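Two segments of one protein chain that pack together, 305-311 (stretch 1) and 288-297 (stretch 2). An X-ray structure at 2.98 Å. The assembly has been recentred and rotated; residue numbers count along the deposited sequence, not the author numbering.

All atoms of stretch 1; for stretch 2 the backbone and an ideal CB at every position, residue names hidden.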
# COMPACT_ATOMS: atom_id res chain seq x y z
N GLY A 305 -25.06 -21.90 18.52
CA GLY A 305 -23.61 -21.76 18.59
C GLY A 305 -23.17 -20.32 18.75
O GLY A 305 -24.00 -19.47 19.04
N TYR A 306 -21.88 -20.04 18.58
CA TYR A 306 -21.40 -18.64 18.61
C TYR A 306 -20.50 -18.26 17.46
O TYR A 306 -19.98 -19.11 16.75
CB TYR A 306 -20.68 -18.31 19.92
CG TYR A 306 -19.41 -19.07 20.16
CD1 TYR A 306 -18.18 -18.42 20.25
CD2 TYR A 306 -19.43 -20.46 20.30
CE1 TYR A 306 -17.00 -19.14 20.48
CE2 TYR A 306 -18.26 -21.19 20.53
CZ TYR A 306 -17.05 -20.53 20.62
OH TYR A 306 -15.90 -21.27 20.85
N ILE A 307 -20.32 -16.95 17.30
CA ILE A 307 -19.24 -16.41 16.49
C ILE A 307 -18.53 -15.32 17.27
O ILE A 307 -19.16 -14.37 17.71
CB ILE A 307 -19.72 -15.81 15.20
CG1 ILE A 307 -20.29 -16.91 14.30
CG2 ILE A 307 -18.57 -15.10 14.52
CD1 ILE A 307 -21.15 -16.41 13.18
N SER A 308 -17.23 -15.48 17.43
CA SER A 308 -16.45 -14.51 18.19
C SER A 308 -15.53 -13.81 17.19
O SER A 308 -15.29 -14.33 16.10
CB SER A 308 -15.63 -15.23 19.26
OG SER A 308 -15.71 -14.55 20.50
N THR A 309 -15.01 -12.65 17.56
CA THR A 309 -14.25 -11.87 16.59
C THR A 309 -13.13 -11.05 17.19
O THR A 309 -13.31 -10.43 18.23
CB THR A 309 -15.18 -10.93 15.82
OG1 THR A 309 -15.70 -11.61 14.68
CG2 THR A 309 -14.42 -9.72 15.35
N LEU A 310 -11.99 -11.03 16.49
CA LEU A 310 -10.88 -10.15 16.84
C LEU A 310 -10.74 -8.94 15.91
O LEU A 310 -9.94 -8.95 14.99
CB LEU A 310 -9.58 -10.93 16.80
CG LEU A 310 -8.98 -11.28 18.15
CD1 LEU A 310 -7.51 -11.58 17.98
CD2 LEU A 310 -9.19 -10.13 19.12
N ASN A 311 -11.54 -7.91 16.15
CA ASN A 311 -11.39 -6.64 15.45
C ASN A 311 -10.13 -5.98 15.99
O ASN A 311 -9.43 -6.55 16.84
CB ASN A 311 -12.61 -5.75 15.72
CG ASN A 311 -13.79 -6.05 14.80
OD1 ASN A 311 -14.91 -5.59 15.04
ND2 ASN A 311 -13.55 -6.80 13.73
N UNK A 288 -1.89 -11.61 22.52
CA UNK A 288 -2.60 -12.90 22.51
C UNK A 288 -4.04 -12.73 22.99
O UNK A 288 -4.36 -11.77 23.69
CB UNK A 288 -1.87 -13.92 23.39
N UNK A 289 -4.91 -13.68 22.64
CA UNK A 289 -6.32 -13.61 23.04
C UNK A 289 -7.02 -14.93 22.73
O UNK A 289 -6.63 -15.63 21.80
CB UNK A 289 -7.03 -12.45 22.33
N UNK A 290 -8.04 -15.29 23.50
CA UNK A 290 -8.72 -16.58 23.27
C UNK A 290 -10.12 -16.47 22.68
O UNK A 290 -11.03 -15.90 23.29
CB UNK A 290 -8.81 -17.35 24.59
N UNK A 291 -10.29 -17.04 21.49
CA UNK A 291 -11.52 -16.91 20.72
C UNK A 291 -12.53 -17.99 21.06
O UNK A 291 -13.70 -17.90 20.67
CB UNK A 291 -11.21 -16.95 19.22
N UNK A 292 -12.09 -19.02 21.79
CA UNK A 292 -13.01 -20.04 22.30
C UNK A 292 -13.75 -19.58 23.56
O UNK A 292 -14.43 -20.37 24.22
CB UNK A 292 -12.24 -21.33 22.60
N UNK A 293 -13.63 -18.29 23.87
CA UNK A 293 -14.30 -17.67 25.00
C UNK A 293 -15.57 -16.96 24.55
O UNK A 293 -15.51 -15.84 24.02
CB UNK A 293 -13.36 -16.69 25.70
N UNK A 294 -16.73 -17.61 24.74
CA UNK A 294 -18.08 -17.15 24.38
C UNK A 294 -18.57 -15.90 25.12
O UNK A 294 -19.55 -15.30 24.69
CB UNK A 294 -19.07 -18.29 24.64
N UNK A 295 -17.91 -15.53 26.22
CA UNK A 295 -18.27 -14.32 26.94
C UNK A 295 -17.82 -13.10 26.13
O UNK A 295 -18.20 -11.97 26.42
CB UNK A 295 -17.65 -14.31 28.34
N UNK A 296 -17.00 -13.36 25.12
CA UNK A 296 -16.51 -12.32 24.22
C UNK A 296 -16.94 -12.54 22.77
O UNK A 296 -16.13 -12.38 21.85
CB UNK A 296 -14.98 -12.25 24.30
N UNK A 297 -18.20 -12.89 22.56
CA UNK A 297 -18.69 -13.17 21.22
C UNK A 297 -19.66 -12.10 20.73
O UNK A 297 -20.34 -11.45 21.52
CB UNK A 297 -19.37 -14.54 21.19

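Position 288 begins stretch 2 with its CA-to-CB bond pointing away and nothing of stretch 1 near its ideal CB. Its extended backbone tolerates many residues, beta-branched ones among them; it is T288, whose hydroxyl is hydrogen-bonded elsewhere in the structure.

At 289 the bond points toward stretch 1, and the ideal CB lies 4.5 Å from L310 CD1. An aliphatic chain could extend that contact, and a short polar one would also fit. The residue is D289: its OD2 comes 4.0 Å from L310 CD2, a contact without polar pairing. D289 OD1 takes a weak hydrogen bond from the backbone N of 290, 2.7 Å away.

Position 290 points away and is unconstrained by stretch 1. N290 serves its own loop, its OD1 accepting a weak bond from the N of 292 at 2.8 Å.

At 291 the bond runs sideways, with the ideal CB 4.7 Å from S308 CB and the side chain of L310 farther along. A branched aliphatic chain of medium length suits this setting. L291 reaches in with CD2, which lies 4.1 Å from S308 CB and 4.3 Å from L310 CG. Its carbonyl O sits near the plane of the Y306 ring, at its edge, 3.5 Å from CE1.

The CB of 292 departs from stretch 1 overall, yet its ideal position is 4.1 Å from Y306 OH. A short acceptor, Asp or Asn, could turn back to that phenol. D292 does so with chi1 in the m well, and Y306 OH donates a weak hydrogen bond to OD1 at 3.3 Å.

Position 293 points away, leaving a wide choice. D293 uses OD1 to accept a weak bond from the N of 295, 3.4 Å away, helping to fasten the turn.

At 294 a phi of -65° admits proline, and the ideal CB is 4.5 Å from Y306 CD1, so a compact apolar group would cover the aromatic ring. P294 places CG over one face, 4.3 Å from CZ.

Position 295 points into space free of stretch 1, where small polar residues are at ease; it is S295.

The CB of 296 runs sideways, 4.5 Å from S308 OG in its ideal place, so many polar residues would serve. For N296 the backbone matters more: its O lies 2.6 Å from S308 OG.

At 297 the ideal CB is hemmed in, 3.5 Å from I307 O and 3.7 Å from S308 OG, which favours a small residue. A297 fits, its methyl CB also resting 4.2 Å from Y306 CD1.

Stretch 2 (288-297) TDNLDDPSNA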
# COMPACT_ATOMS: atom_id res chain seq x y z
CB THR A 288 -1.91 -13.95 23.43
OG1 THR A 288 -0.49 -13.77 23.42
CG2 THR A 288 -2.24 -15.35 22.98
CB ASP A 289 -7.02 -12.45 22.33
CG ASP A 289 -8.24 -11.94 23.10
OD1 ASP A 289 -8.89 -12.74 23.80
OD2 ASP A 289 -8.53 -10.73 23.01
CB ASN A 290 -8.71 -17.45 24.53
CG ASN A 290 -9.15 -18.88 24.24
OD1 ASN A 290 -10.33 -19.14 24.02
ND2 ASN A 290 -8.18 -19.81 24.23
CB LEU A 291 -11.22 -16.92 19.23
CG LEU A 291 -10.68 -15.61 18.69
CD1 LEU A 291 -10.56 -15.67 17.19
CD2 LEU A 291 -11.61 -14.49 19.13
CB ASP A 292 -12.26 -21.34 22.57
CG ASP A 292 -12.05 -22.16 21.32
OD1 ASP A 292 -12.74 -21.89 20.32
OD2 ASP A 292 -11.19 -23.08 21.34
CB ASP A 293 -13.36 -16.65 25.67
CG ASP A 293 -13.68 -16.42 27.13
OD1 ASP A 293 -14.89 -16.39 27.49
OD2 ASP A 293 -12.72 -16.25 27.91
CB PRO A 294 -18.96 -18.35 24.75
CG PRO A 294 -18.06 -19.51 24.71
CD PRO A 294 -16.74 -19.01 25.21
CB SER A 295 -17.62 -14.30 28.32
OG SER A 295 -18.11 -15.36 29.13
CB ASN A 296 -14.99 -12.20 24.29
CG ASN A 296 -14.53 -11.25 25.37
OD1 ASN A 296 -15.01 -11.29 26.50
ND2 ASN A 296 -13.59 -10.37 25.02
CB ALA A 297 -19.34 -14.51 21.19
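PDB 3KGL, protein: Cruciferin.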